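Local atomic coordinates of ancestral D-type dye decolorizing peroxidase (Geotrichum candidum, PDB entry 7ANV), a protein that probably uses its haem and hydrogen peroxide to oxidise dyes and other substrates, as a fungal dye-decolorizing peroxidase. Residues His325-Glu330 with Pro348-Glu353; Phe321-Pro326 with Ala341-Thr346; Gly216-Arg221 with Ser362-Arg367. All blocks are in the same frame, centred on the assembly; numbering follows the deposited sequence. Where two conformers were deposited one is given.

Contact 1. Residues His325-Glu330 with Pro348-Glu353. With HEM (protoporphyrin IX containing Fe), chain B.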
loop_
_atom_site.group_PDB
_atom_site.type_symbol
_atom_site.label_atom_id
_atom_site.label_comp_id
_atom_site.label_asym_id
_atom_site.label_seq_id
_atom_site.Cartn_x
_atom_site.Cartn_y
_atom_site.Cartn_z
ATOM N N HIS A 325 -1.660 19.110 18.546
ATOM C CA HIS A 325 -2.297 20.365 19.063
ATOM C C HIS A 325 -3.742 20.434 18.584
ATOM O O HIS A 325 -4.014 21.138 17.607
ATOM C CB HIS A 325 -1.530 21.631 18.601
ATOM C CG HIS A 325 -0.401 22.054 19.484
ATOM N ND1 HIS A 325 0.911 21.597 19.306
ATOM C CD2 HIS A 325 -0.352 22.907 20.533
ATOM C CE1 HIS A 325 1.702 22.138 20.218
ATOM N NE2 HIS A 325 0.954 22.949 20.976
ATOM N N PRO A 326 -4.703 19.697 19.193
ATOM C CA PRO A 326 -4.505 18.956 20.447
ATOM C C PRO A 326 -3.810 17.594 20.271
ATOM O O PRO A 326 -3.871 17.019 19.168
ATOM C CB PRO A 326 -5.949 18.723 20.931
ATOM C CG PRO A 326 -6.803 18.660 19.660
ATOM C CD PRO A 326 -6.066 19.516 18.649
ATOM N N PHE A 327 -3.214 17.084 21.355
ATOM C CA PHE A 327 -2.621 15.719 21.465
ATOM C C PHE A 327 -3.718 14.712 21.836
ATOM O O PHE A 327 -4.781 15.119 22.392
ATOM C CB PHE A 327 -1.562 15.619 22.564
ATOM C CG PHE A 327 -0.207 16.240 22.332
ATOM C CD1 PHE A 327 0.055 17.550 22.714
ATOM C CD2 PHE A 327 0.852 15.460 21.873
ATOM C CE1 PHE A 327 1.325 18.095 22.555
ATOM C CE2 PHE A 327 2.121 16.001 21.720
ATOM C CZ PHE A 327 2.354 17.318 22.060
ATOM N N ALA A 328 -3.449 13.416 21.629
ATOM C CA ALA A 328 -4.440 12.316 21.775
ATOM C C ALA A 328 -5.120 12.320 23.151
ATOM O O ALA A 328 -6.327 12.168 23.224
ATOM C CB ALA A 328 -3.774 10.970 21.535
ATOM N N ASP A 329 -4.363 12.546 24.216
ATOM C CA ASP A 329 -4.822 12.378 25.624
ATOM C C ASP A 329 -5.750 13.523 26.082
ATOM O O ASP A 329 -6.300 13.407 27.193
ATOM C CB ASP A 329 -3.604 12.177 26.543
ATOM C CG ASP A 329 -2.568 13.317 26.601
ATOM O OD1 ASP A 329 -2.726 14.347 25.894
ATOM O OD2 ASP A 329 -1.589 13.180 27.374
ATOM N N GLU A 330 -5.997 14.555 25.280
ATOM C CA GLU A 330 -6.786 15.731 25.759
ATOM C C GLU A 330 -8.277 15.438 25.554
ATOM O O GLU A 330 -8.653 14.695 24.624
ATOM C CB GLU A 330 -6.377 17.019 25.041
ATOM C CG GLU A 330 -4.886 17.307 25.055
ATOM C CD GLU A 330 -4.520 18.668 24.480
ATOM O OE1 GLU A 330 -5.032 19.675 25.015
ATOM O OE2 GLU A 330 -3.721 18.738 23.544
ATOM N N PRO A 348 0.323 6.672 13.209
ATOM C CA PRO A 348 -0.216 7.348 14.405
ATOM C C PRO A 348 0.544 8.605 14.855
ATOM O O PRO A 348 -0.023 9.372 15.662
ATOM C CB PRO A 348 -0.161 6.277 15.489
ATOM C CG PRO A 348 -0.247 4.988 14.690
ATOM C CD PRO A 348 0.606 5.247 13.470
ATOM N N ARG A 349 1.740 8.853 14.303
ATOM C CA ARG A 349 2.541 10.070 14.636
ATOM C C ARG A 349 2.582 10.213 16.158
ATOM O O ARG A 349 2.960 9.224 16.846
ATOM C CB ARG A 349 2.001 11.269 13.844
ATOM C CG ARG A 349 2.026 11.072 12.334
ATOM C CD ARG A 349 1.679 12.334 11.516
ATOM N NE ARG A 349 1.562 11.936 10.127
ATOM C CZ ARG A 349 2.126 12.521 9.090
ATOM N NH1 ARG A 349 2.759 13.674 9.233
ATOM N NH2 ARG A 349 1.949 11.991 7.883
ATOM N N ALA A 350 2.203 11.369 16.723
ATOM C CA ALA A 350 2.392 11.630 18.165
ATOM C C ALA A 350 1.479 10.736 19.013
ATOM O O ALA A 350 1.694 10.667 20.201
ATOM C CB ALA A 350 2.182 13.086 18.493
ATOM N N ASP A 351 0.453 10.090 18.456
ATOM C CA ASP A 351 -0.383 9.146 19.237
ATOM C C ASP A 351 0.476 8.039 19.858
ATOM O O ASP A 351 0.028 7.439 20.884
ATOM C CB ASP A 351 -1.499 8.534 18.397
ATOM C CG ASP A 351 -2.570 9.511 17.972
ATOM O OD1 ASP A 351 -2.500 10.670 18.397
ATOM O OD2 ASP A 351 -3.452 9.102 17.147
ATOM N N LEU A 352 1.641 7.777 19.287
ATOM C CA LEU A 352 2.563 6.780 19.864
ATOM C C LEU A 352 3.919 7.414 20.128
ATOM O O LEU A 352 4.537 6.973 21.064
ATOM C CB LEU A 352 2.765 5.613 18.907
ATOM C CG LEU A 352 1.537 4.744 18.697
ATOM C CD1 LEU A 352 1.883 3.562 17.847
ATOM C CD2 LEU A 352 0.927 4.290 20.008
ATOM N N GLU A 353 4.300 8.478 19.405
ATOM C CA GLU A 353 5.658 9.106 19.487
ATOM C C GLU A 353 5.709 9.827 20.840
ATOM O O GLU A 353 5.295 10.980 20.954
ATOM C CB GLU A 353 5.989 10.036 18.302
ATOM C CG GLU A 353 6.049 9.407 16.913
ATOM C CD GLU A 353 6.019 10.394 15.737
ATOM O OE1 GLU A 353 5.764 11.614 15.961
ATOM O OE2 GLU A 353 6.248 9.945 14.589
HETATM C CHA HEM B . -2.119 6.892 3.130
HETATM C CHB HEM B . -6.011 5.643 0.530
HETATM C CHC HEM B . -5.199 0.939 1.653
HETATM C CHD HEM B . -1.568 2.314 4.554
HETATM C C1A HEM B . -3.238 6.940 2.318
HETATM C C2A HEM B . -3.772 8.122 1.749
HETATM C C3A HEM B . -4.875 7.782 1.032
HETATM C C4A HEM B . -5.014 6.370 1.129
HETATM C CMA HEM B . -5.771 8.708 0.224
HETATM C CAA HEM B . -3.264 9.544 1.962
HETATM C CBA HEM B . -2.044 9.930 1.145
HETATM C CGA HEM B . -0.761 9.954 1.925
HETATM O O1A HEM B . -0.643 10.349 3.100
HETATM O O2A HEM B . 0.220 9.596 1.357
HETATM C C1B HEM B . -6.112 4.241 0.619
HETATM C C2B HEM B . -7.099 3.472 -0.076
HETATM C C3B HEM B . -6.878 2.156 0.207
HETATM C C4B HEM B . -5.699 2.125 1.116
HETATM C CMB HEM B . -8.195 4.007 -0.956
HETATM C CAB HEM B . -7.562 0.932 -0.273
HETATM C CBB HEM B . -8.288 0.842 -1.415
HETATM C C1C HEM B . -4.142 0.894 2.576
HETATM C C2C HEM B . -3.662 -0.250 3.233
HETATM C C3C HEM B . -2.651 0.168 4.079
HETATM C C4C HEM B . -2.517 1.573 3.915
HETATM C CMC HEM B . -4.181 -1.666 3.028
HETATM C CAC HEM B . -1.815 -0.582 5.020
HETATM C CBC HEM B . -2.186 -1.743 5.540
HETATM C C1D HEM B . -1.411 3.681 4.327
HETATM C C2D HEM B . -0.304 4.410 4.970
HETATM C C3D HEM B . -0.479 5.691 4.579
HETATM C C4D HEM B . -1.677 5.723 3.711
HETATM C CMD HEM B . 0.817 3.909 5.874
HETATM C CAD HEM B . 0.396 6.868 4.953
HETATM C CBD HEM B . 0.036 7.473 6.321
HETATM C CGD HEM B . 1.007 8.543 6.723
HETATM O O1D HEM B . 0.502 9.612 7.154
HETATM O O2D HEM B . 2.251 8.363 6.679
HETATM N NA HEM B . -4.008 5.854 1.923
HETATM N NB HEM B . -5.304 3.404 1.288
HETATM N NC HEM B . -3.473 2.010 3.030
HETATM N ND HEM B . -2.237 4.487 3.617
HETATM FE FE HEM B . -3.751 3.994 2.531
HETATM O O HOH W 1 -1.327 12.742 19.675
#

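Contact 2. Residues Phe321-Pro326 with Ala341-Thr346. With HEM (protoporphyrin IX containing Fe), chain B.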
loop_
_atom_site.group_PDB
_atom_site.type_symbol
_atom_site.label_atom_id
_atom_site.label_comp_id
_atom_site.label_asym_id
_atom_site.label_seq_id
_atom_site.Cartn_x
_atom_site.Cartn_y
_atom_site.Cartn_z
ATOM N N PHE A 321 2.751 17.837 10.223
ATOM C CA PHE A 321 1.779 17.721 11.348
ATOM C C PHE A 321 2.092 16.429 12.087
ATOM O O PHE A 321 2.739 15.516 11.489
ATOM C CB PHE A 321 0.325 17.726 10.867
ATOM C CG PHE A 321 -0.007 16.613 9.917
ATOM C CD1 PHE A 321 0.298 16.717 8.568
ATOM C CD2 PHE A 321 -0.590 15.424 10.364
ATOM C CE1 PHE A 321 0.038 15.682 7.689
ATOM C CE2 PHE A 321 -0.810 14.374 9.483
ATOM C CZ PHE A 321 -0.529 14.506 8.137
ATOM N N ARG A 322 1.647 16.329 13.342
ATOM C CA ARG A 322 1.867 15.090 14.119
ATOM C C ARG A 322 0.693 14.771 15.057
ATOM O O ARG A 322 0.879 13.882 15.878
ATOM C CB ARG A 322 3.191 15.234 14.870
ATOM C CG ARG A 322 3.173 16.266 15.972
ATOM C CD ARG A 322 4.594 16.449 16.498
ATOM N NE ARG A 322 5.083 15.175 16.989
ATOM C CZ ARG A 322 5.258 14.875 18.274
ATOM N NH1 ARG A 322 4.979 15.773 19.196
ATOM N NH2 ARG A 322 5.702 13.667 18.619
ATOM N N PHE A 323 -0.456 15.440 14.926
ATOM C CA PHE A 323 -1.613 15.267 15.845
ATOM C C PHE A 323 -1.178 15.708 17.256
ATOM O O PHE A 323 -1.406 14.979 18.226
ATOM C CB PHE A 323 -2.114 13.807 15.815
ATOM C CG PHE A 323 -2.309 13.215 14.441
ATOM C CD1 PHE A 323 -3.120 13.847 13.507
ATOM C CD2 PHE A 323 -1.673 12.033 14.069
ATOM C CE1 PHE A 323 -3.274 13.345 12.228
ATOM C CE2 PHE A 323 -1.852 11.511 12.797
ATOM C CZ PHE A 323 -2.685 12.150 11.885
ATOM N N ASP A 324 -0.498 16.843 17.377
ATOM C CA ASP A 324 0.022 17.280 18.714
ATOM C C ASP A 324 -0.658 18.545 19.222
ATOM O O ASP A 324 -0.192 19.039 20.312
ATOM C CB ASP A 324 1.544 17.474 18.724
ATOM C CG ASP A 324 2.042 18.548 17.773
ATOM O OD1 ASP A 324 1.179 19.198 17.114
ATOM O OD2 ASP A 324 3.300 18.726 17.700
ATOM N N HIS A 325 -1.660 19.110 18.546
ATOM C CA HIS A 325 -2.297 20.365 19.063
ATOM C C HIS A 325 -3.742 20.434 18.584
ATOM O O HIS A 325 -4.014 21.138 17.607
ATOM C CB HIS A 325 -1.530 21.631 18.601
ATOM C CG HIS A 325 -0.401 22.054 19.484
ATOM N ND1 HIS A 325 0.911 21.597 19.306
ATOM C CD2 HIS A 325 -0.352 22.907 20.533
ATOM C CE1 HIS A 325 1.702 22.138 20.218
ATOM N NE2 HIS A 325 0.954 22.949 20.976
ATOM N N PRO A 326 -4.703 19.697 19.193
ATOM C CA PRO A 326 -4.505 18.956 20.447
ATOM C C PRO A 326 -3.810 17.594 20.271
ATOM O O PRO A 326 -3.871 17.019 19.168
ATOM C CB PRO A 326 -5.949 18.723 20.931
ATOM C CG PRO A 326 -6.803 18.660 19.660
ATOM C CD PRO A 326 -6.066 19.516 18.649
ATOM N N ALA A 341 -9.431 8.166 11.441
ATOM C CA ALA A 341 -9.155 8.588 10.046
ATOM C C ALA A 341 -8.034 7.688 9.517
ATOM O O ALA A 341 -7.084 7.397 10.273
ATOM C CB ALA A 341 -8.794 10.066 9.970
ATOM N N HIS A 342 -8.113 7.287 8.245
ATOM C CA HIS A 342 -7.180 6.308 7.630
ATOM C C HIS A 342 -5.720 6.640 7.959
ATOM O O HIS A 342 -5.023 5.752 8.476
ATOM C CB HIS A 342 -7.428 6.178 6.134
ATOM C CG HIS A 342 -6.487 5.245 5.440
ATOM N ND1 HIS A 342 -6.396 3.905 5.754
ATOM C CD2 HIS A 342 -5.665 5.452 4.381
ATOM C CE1 HIS A 342 -5.525 3.344 4.927
ATOM N NE2 HIS A 342 -5.020 4.290 4.091
ATOM N N ILE A 343 -5.250 7.860 7.678
ATOM C CA ILE A 343 -3.801 8.159 7.886
ATOM C C ILE A 343 -3.431 8.138 9.353
ATOM O O ILE A 343 -2.262 7.800 9.638
ATOM C CB ILE A 343 -3.358 9.465 7.215
ATOM C CG1 ILE A 343 -3.912 10.714 7.896
ATOM C CG2 ILE A 343 -3.707 9.397 5.741
ATOM C CD1 ILE A 343 -3.264 11.962 7.380
ATOM N N ARG A 344 -4.374 8.428 10.255
ATOM C CA ARG A 344 -4.068 8.471 11.706
ATOM C C ARG A 344 -4.039 7.036 12.235
ATOM O O ARG A 344 -3.224 6.738 13.121
ATOM C CB ARG A 344 -5.061 9.411 12.417
ATOM C CG ARG A 344 -4.737 9.563 13.896
ATOM C CD ARG A 344 -5.402 10.793 14.456
ATOM N NE ARG A 344 -4.956 11.013 15.823
ATOM C CZ ARG A 344 -5.275 12.082 16.565
ATOM N NH1 ARG A 344 -6.123 12.997 16.125
ATOM N NH2 ARG A 344 -4.730 12.235 17.757
ATOM N N LYS A 345 -4.800 6.126 11.652
ATOM C CA LYS A 345 -4.682 4.677 11.957
ATOM C C LYS A 345 -3.343 4.131 11.437
ATOM O O LYS A 345 -2.743 3.357 12.154
ATOM C CB LYS A 345 -5.833 3.928 11.290
ATOM C CG LYS A 345 -7.161 4.092 11.995
ATOM C CD LYS A 345 -7.212 3.271 13.295
ATOM C CE LYS A 345 -8.617 2.805 13.581
ATOM N NZ LYS A 345 -8.720 2.208 14.930
ATOM N N THR A 346 -2.908 4.508 10.226
ATOM C CA THR A 346 -1.800 3.803 9.543
ATOM C C THR A 346 -0.437 4.422 9.880
ATOM O O THR A 346 0.551 3.691 9.801
ATOM C CB THR A 346 -2.052 3.698 8.039
ATOM O OG1 THR A 346 -2.073 5.020 7.531
ATOM C CG2 THR A 346 -3.353 2.974 7.786
HETATM C CHA HEM B . -2.119 6.892 3.130
HETATM C CHB HEM B . -6.011 5.643 0.530
HETATM C CHC HEM B . -5.199 0.939 1.653
HETATM C CHD HEM B . -1.568 2.314 4.554
HETATM C C1A HEM B . -3.238 6.940 2.318
HETATM C C2A HEM B . -3.772 8.122 1.749
HETATM C C3A HEM B . -4.875 7.782 1.032
HETATM C C4A HEM B . -5.014 6.370 1.129
HETATM C CMA HEM B . -5.771 8.708 0.224
HETATM C CAA HEM B . -3.264 9.544 1.962
HETATM C CBA HEM B . -2.044 9.930 1.145
HETATM C CGA HEM B . -0.761 9.954 1.925
HETATM O O1A HEM B . -0.643 10.349 3.100
HETATM O O2A HEM B . 0.220 9.596 1.357
HETATM C C1B HEM B . -6.112 4.241 0.619
HETATM C C2B HEM B . -7.099 3.472 -0.076
HETATM C C3B HEM B . -6.878 2.156 0.207
HETATM C C4B HEM B . -5.699 2.125 1.116
HETATM C CMB HEM B . -8.195 4.007 -0.956
HETATM C CAB HEM B . -7.562 0.932 -0.273
HETATM C CBB HEM B . -8.288 0.842 -1.415
HETATM C C1C HEM B . -4.142 0.894 2.576
HETATM C C2C HEM B . -3.662 -0.250 3.233
HETATM C C3C HEM B . -2.651 0.168 4.079
HETATM C C4C HEM B . -2.517 1.573 3.915
HETATM C CMC HEM B . -4.181 -1.666 3.028
HETATM C CAC HEM B . -1.815 -0.582 5.020
HETATM C CBC HEM B . -2.186 -1.743 5.540
HETATM C C1D HEM B . -1.411 3.681 4.327
HETATM C C2D HEM B . -0.304 4.410 4.970
HETATM C C3D HEM B . -0.479 5.691 4.579
HETATM C C4D HEM B . -1.677 5.723 3.711
HETATM C CMD HEM B . 0.817 3.909 5.874
HETATM C CAD HEM B . 0.396 6.868 4.953
HETATM C CBD HEM B . 0.036 7.473 6.321
HETATM C CGD HEM B . 1.007 8.543 6.723
HETATM O O1D HEM B . 0.502 9.612 7.154
HETATM O O2D HEM B . 2.251 8.363 6.679
HETATM N NA HEM B . -4.008 5.854 1.923
HETATM N NB HEM B . -5.304 3.404 1.288
HETATM N NC HEM B . -3.473 2.010 3.030
HETATM N ND HEM B . -2.237 4.487 3.617
HETATM FE FE HEM B . -3.751 3.994 2.531
HETATM O O HOH W 2 -5.493 14.711 18.803
#

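Contact 3. Residues Gly216-Arg221 with Ser362-Arg367. With HEM (protoporphyrin IX containing Fe), chain B; OXY (oxygen molecule), chain K.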
loop_
_atom_site.group_PDB
_atom_site.type_symbol
_atom_site.label_atom_id
_atom_site.label_comp_id
_atom_site.label_asym_id
_atom_site.label_seq_id
_atom_site.Cartn_x
_atom_site.Cartn_y
_atom_site.Cartn_z
ATOM N N GLY A 216 7.996 17.196 8.892
ATOM C CA GLY A 216 7.031 16.176 9.301
ATOM C C GLY A 216 7.325 14.774 8.809
ATOM O O GLY A 216 6.593 13.858 9.244
ATOM N N GLN A 217 8.276 14.599 7.885
ATOM C CA GLN A 217 8.616 13.274 7.312
ATOM C C GLN A 217 9.654 12.603 8.223
ATOM O O GLN A 217 10.806 13.051 8.276
ATOM C CB GLN A 217 9.113 13.424 5.871
ATOM C CG GLN A 217 9.249 12.097 5.138
ATOM C CD GLN A 217 9.938 12.240 3.801
ATOM O OE1 GLN A 217 10.607 13.252 3.476
ATOM N NE2 GLN A 217 9.787 11.213 2.994
ATOM N N ALA A 218 9.242 11.615 8.994
ATOM C CA ALA A 218 10.127 10.931 9.964
ATOM C C ALA A 218 11.149 10.065 9.238
ATOM O O ALA A 218 10.801 9.349 8.283
ATOM C CB ALA A 218 9.291 10.111 10.911
ATOM N N PRO A 219 12.426 10.119 9.663
ATOM C CA PRO A 219 13.478 9.283 9.106
ATOM C C PRO A 219 13.376 7.913 9.785
ATOM O O PRO A 219 12.945 7.849 10.946
ATOM C CB PRO A 219 14.791 10.009 9.445
ATOM C CG PRO A 219 14.387 11.235 10.231
ATOM C CD PRO A 219 12.961 11.030 10.694
ATOM N N VAL A 220 13.698 6.861 9.037
ATOM C CA VAL A 220 13.752 5.475 9.558
ATOM C C VAL A 220 15.118 4.914 9.178
ATOM O O VAL A 220 15.655 5.276 8.113
ATOM C CB VAL A 220 12.599 4.593 9.054
ATOM C CG1 VAL A 220 11.240 5.208 9.373
ATOM C CG2 VAL A 220 12.714 4.287 7.574
ATOM N N ARG A 221 15.646 4.047 10.035
ATOM C CA ARG A 221 16.871 3.317 9.710
ATOM C C ARG A 221 16.581 2.417 8.513
ATOM O O ARG A 221 15.463 1.937 8.309
ATOM C CB ARG A 221 17.344 2.560 10.948
ATOM C CG ARG A 221 17.772 3.512 12.055
ATOM C CD ARG A 221 18.449 2.692 13.140
ATOM N NE ARG A 221 17.474 1.925 13.866
ATOM C CZ ARG A 221 17.764 1.061 14.846
ATOM N NH1 ARG A 221 19.019 0.785 15.165
ATOM N NH2 ARG A 221 16.785 0.419 15.440
ATOM N N SER A 362 9.622 1.227 13.492
ATOM C CA SER A 362 9.562 -0.197 13.028
ATOM C C SER A 362 8.257 -0.481 12.281
ATOM O O SER A 362 8.159 -1.557 11.650
ATOM C CB SER A 362 9.750 -1.177 14.155
ATOM O OG SER A 362 8.725 -1.007 15.110
ATOM N N ARG A 363 7.243 0.389 12.429
ATOM C CA ARG A 363 5.898 0.183 11.878
ATOM C C ARG A 363 5.779 0.843 10.506
ATOM O O ARG A 363 4.662 0.810 9.935
ATOM C CB ARG A 363 4.810 0.765 12.785
ATOM C CG ARG A 363 4.914 0.356 14.238
ATOM C CD ARG A 363 4.955 -1.124 14.338
ATOM N NE ARG A 363 4.851 -1.525 15.735
ATOM C CZ ARG A 363 5.042 -2.773 16.129
ATOM N NH1 ARG A 363 5.312 -3.697 15.227
ATOM N NH2 ARG A 363 4.974 -3.096 17.412
ATOM N N ARG A 364 6.833 1.462 9.983
ATOM C CA ARG A 364 6.708 2.248 8.740
ATOM C C ARG A 364 6.808 1.325 7.521
ATOM O O ARG A 364 7.564 0.342 7.570
ATOM C CB ARG A 364 7.761 3.354 8.690
ATOM C CG ARG A 364 7.665 4.343 9.850
ATOM C CD ARG A 364 6.316 5.017 9.923
ATOM N NE ARG A 364 5.958 5.757 8.732
ATOM C CZ ARG A 364 6.372 6.995 8.447
ATOM N NH1 ARG A 364 7.187 7.642 9.273
ATOM N NH2 ARG A 364 6.027 7.566 7.309
ATOM N N ILE A 365 6.047 1.665 6.495
ATOM C CA ILE A 365 6.061 0.952 5.185
ATOM C C ILE A 365 6.279 1.956 4.061
ATOM O O ILE A 365 5.947 3.158 4.208
ATOM C CB ILE A 365 4.771 0.141 4.994
ATOM C CG1 ILE A 365 3.531 1.023 4.954
ATOM C CG2 ILE A 365 4.702 -0.944 6.068
ATOM C CD1 ILE A 365 2.266 0.297 4.580
ATOM N N ILE A 366 6.838 1.464 2.966
ATOM C CA ILE A 366 6.895 2.198 1.680
ATOM C C ILE A 366 5.785 1.675 0.775
ATOM O O ILE A 366 5.714 0.450 0.571
ATOM C CB ILE A 366 8.287 2.022 1.056
ATOM C CG1 ILE A 366 9.286 2.872 1.822
ATOM C CG2 ILE A 366 8.267 2.356 -0.423
ATOM C CD1 ILE A 366 10.682 2.746 1.300
ATOM N N ARG A 367 4.956 2.562 0.273
ATOM C CA ARG A 367 3.785 2.212 -0.557
ATOM C C ARG A 367 4.091 2.490 -2.032
ATOM O O ARG A 367 4.650 3.551 -2.338
ATOM C CB ARG A 367 2.533 2.978 -0.132
ATOM C CG ARG A 367 2.105 2.584 1.283
ATOM C CD ARG A 367 0.995 3.424 1.864
ATOM N NE ARG A 367 1.428 4.809 1.928
ATOM C CZ ARG A 367 0.873 5.832 1.321
ATOM N NH1 ARG A 367 -0.217 5.703 0.581
ATOM N NH2 ARG A 367 1.425 7.022 1.439
HETATM C CHA HEM B . -2.119 6.892 3.130
HETATM C CHB HEM B . -6.011 5.643 0.530
HETATM C CHC HEM B . -5.199 0.939 1.653
HETATM C CHD HEM B . -1.568 2.314 4.554
HETATM C C1A HEM B . -3.238 6.940 2.318
HETATM C C2A HEM B . -3.772 8.122 1.749
HETATM C C3A HEM B . -4.875 7.782 1.032
HETATM C C4A HEM B . -5.014 6.370 1.129
HETATM C CMA HEM B . -5.771 8.708 0.224
HETATM C CAA HEM B . -3.264 9.544 1.962
HETATM C CBA HEM B . -2.044 9.930 1.145
HETATM C CGA HEM B . -0.761 9.954 1.925
HETATM O O1A HEM B . -0.643 10.349 3.100
HETATM O O2A HEM B . 0.220 9.596 1.357
HETATM C C1B HEM B . -6.112 4.241 0.619
HETATM C C2B HEM B . -7.099 3.472 -0.076
HETATM C C3B HEM B . -6.878 2.156 0.207
HETATM C C4B HEM B . -5.699 2.125 1.116
HETATM C CMB HEM B . -8.195 4.007 -0.956
HETATM C CAB HEM B . -7.562 0.932 -0.273
HETATM C CBB HEM B . -8.288 0.842 -1.415
HETATM C C1C HEM B . -4.142 0.894 2.576
HETATM C C2C HEM B . -3.662 -0.250 3.233
HETATM C C3C HEM B . -2.651 0.168 4.079
HETATM C C4C HEM B . -2.517 1.573 3.915
HETATM C CMC HEM B . -4.181 -1.666 3.028
HETATM C CAC HEM B . -1.815 -0.582 5.020
HETATM C CBC HEM B . -2.186 -1.743 5.540
HETATM C C1D HEM B . -1.411 3.681 4.327
HETATM C C2D HEM B . -0.304 4.410 4.970
HETATM C C3D HEM B . -0.479 5.691 4.579
HETATM C C4D HEM B . -1.677 5.723 3.711
HETATM C CMD HEM B . 0.817 3.909 5.874
HETATM C CAD HEM B . 0.396 6.868 4.953
HETATM C CBD HEM B . 0.036 7.473 6.321
HETATM C CGD HEM B . 1.007 8.543 6.723
HETATM O O1D HEM B . 0.502 9.612 7.154
HETATM O O2D HEM B . 2.251 8.363 6.679
HETATM N NA HEM B . -4.008 5.854 1.923
HETATM N NB HEM B . -5.304 3.404 1.288
HETATM N NC HEM B . -3.473 2.010 3.030
HETATM N ND HEM B . -2.237 4.487 3.617
HETATM FE FE HEM B . -3.751 3.994 2.531
HETATM O O1 OXY K . -2.433 3.543 0.782
HETATM O O2 OXY K . -1.919 2.927 -0.209
HETATM O O HOH W 3 6.619 10.583 8.649
#

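Contact 1. Residues His325-Glu330 with Pro348-Glu353
Ala-328 and Asp-351 meet at the tight part of this contact: the methyl CB of Ala-328 rests on Asp-351 OD1 at 3.4 Å, both residues buried. One water ties the same pair together, accepting from Ala-328 N at 3.0 Å and donating to Asp-351 OD1 at 2.7 Å. With CG anti to its carbonyl carbon (chi1 -68°), Asp-351 brings OD1 to this seam, while OD2 goes to a salt bridge with Arg-344, so both carboxylate oxygens have partners. The loose side is the Phe-327 ring, partly exposed, whose CD2 only brushes Ala-350 CB at 4.3 Å. Behind it, the type I turn from Phe-327 to Glu-330, closed by Glu-330 N on Phe-327 O, is braced further by Phe-327 N donating to Glu-330 OE2 at 2.8 Å.

On the haem side of 348-353, Arg-349 reaches out in an extended chain and gives NH2 to propionate oxygen O1D of the haem at 2.9 Å, nearly straight (166°) and in the guanidinium plane. Asn-319 and the carbonyl of Phe-321 take further N-H groups. A leucine in place of Arg-349 would probably leave that propionate without this charged partner and the Phe-321 carbonyl without its donor.

The contact joins two loops on either side of helix 342-346 along the chain, the second leading into helix 357-361, with Trp-412 of helix 405-413 packed on Pro-348 and Leu-352.

Contact 2. Residues Phe321-Pro326 with Ala341-Thr346
One face of the Phe-323 ring carries Arg-344: CD sits 3.7 Å from the ring centroid, 2° off the normal, a CH-pi contact, and the guanidinium lies flat beyond it, its plane 5° from that of the ring. The guanidinium in turn has Phe-323 CB over its centre. At the ring's edge comes Ile-343 CG1, 4.4 Å from Phe-323 CZ, and CZ itself stands in the plane of the Phe-321 ring. CD1 of Ile-343 then touches Phe-321 CZ at 3.8 Å.

Arg-344 reaches this far because CG is anti to the backbone N (chi1 -176°) and the chain stays extended to NE, running past Phe-323 in the opposite sense. Its NH2 donates a hydrogen bond to a water, at 2.8 Å, that bridges to Pro-326 O, and NE pairs with Asp-351.

Next to Ile-343, His-342 binds the haem iron through NE2 at 2.0 Å as proximal ligand, with ND1 hydrogen-bonded to Asp-431, while Ile-343 CG2 packs on the haem at CAA. The loop 321-326 thus lies against the flank of the short helix 342-346 that carries the haem ligand; the first residues of that helix, His-342 and Ile-343, are also joined by backbone hydrogen bonds to Leu-290 and Val-291, at the end of helix 279-291.

Contact 3. Residues Gly216-Arg221 with Ser362-Arg367
Apolar packing comes first: Val-220 CG1 lies against Arg-364 CG at 3.7 Å, the two side chains crossing at about a right angle. Beside it, Ala-218 CB comes in at the edge of the Arg-364 guanidinium, near its plane and 3.6 Å from NH1. This geometry follows from the folded shape of Arg-364, bent at chi2 and chi3 (-58° and -59°), which lays its aliphatic part against Val-220 and turns its head to Ala-218.

The polar link across the contact is a water. It accepts from Ala-218 N at 2.8 Å and from Arg-364 NH1 at 3.1 Å, and donates weakly to Gly-216 O.

Charge and metal interactions gather on the haem side. Arg-364 NH2 is 3.9 Å from propionate oxygen O2D of the haem, a distance at which any attraction is probably only electrostatic. Arg-367 comes closer, one guanidinium face over the porphyrin. Its NH2 donates to the other propionate at O2A (2.8 Å), and NH1 makes a weak bond to O1 of the dioxygen, the atom that binds the iron. NH1 also forms a salt bridge with Asp-199, consistent with the distal arginine-aspartate pair of dye-decolorizing peroxidases.

The short strand 219-220 pairs in parallel with 205-206, while 362-367 runs from the end of helix 357-361 into outer strand 366-372 of the antiparallel sheet, where Ile-366 pairs with Tyr-397.

How the contacts relate
Contact 2 is the buried one, all its touching residues enclosed and its chemistry a stack of ring and guanidinium; contacts 1 and 3 are partly buried and rely on a few small touches, of methyls on charged groups as well as on carbon, with a bridging water. Contacts 1 and 2 share His-325 and Pro-326 and abut through a salt bridge, with centres about 7 Å apart. The centre of contact 3 lies about 15 Å from that of contact 2, and the loop it closes, 140 residues between its segments, encloses both others. All three include haem-pocket residues: contact 2 supplies the iron's proximal histidine, contact 3 an arginine on the dioxygen side, and contact 1 a propionate partner.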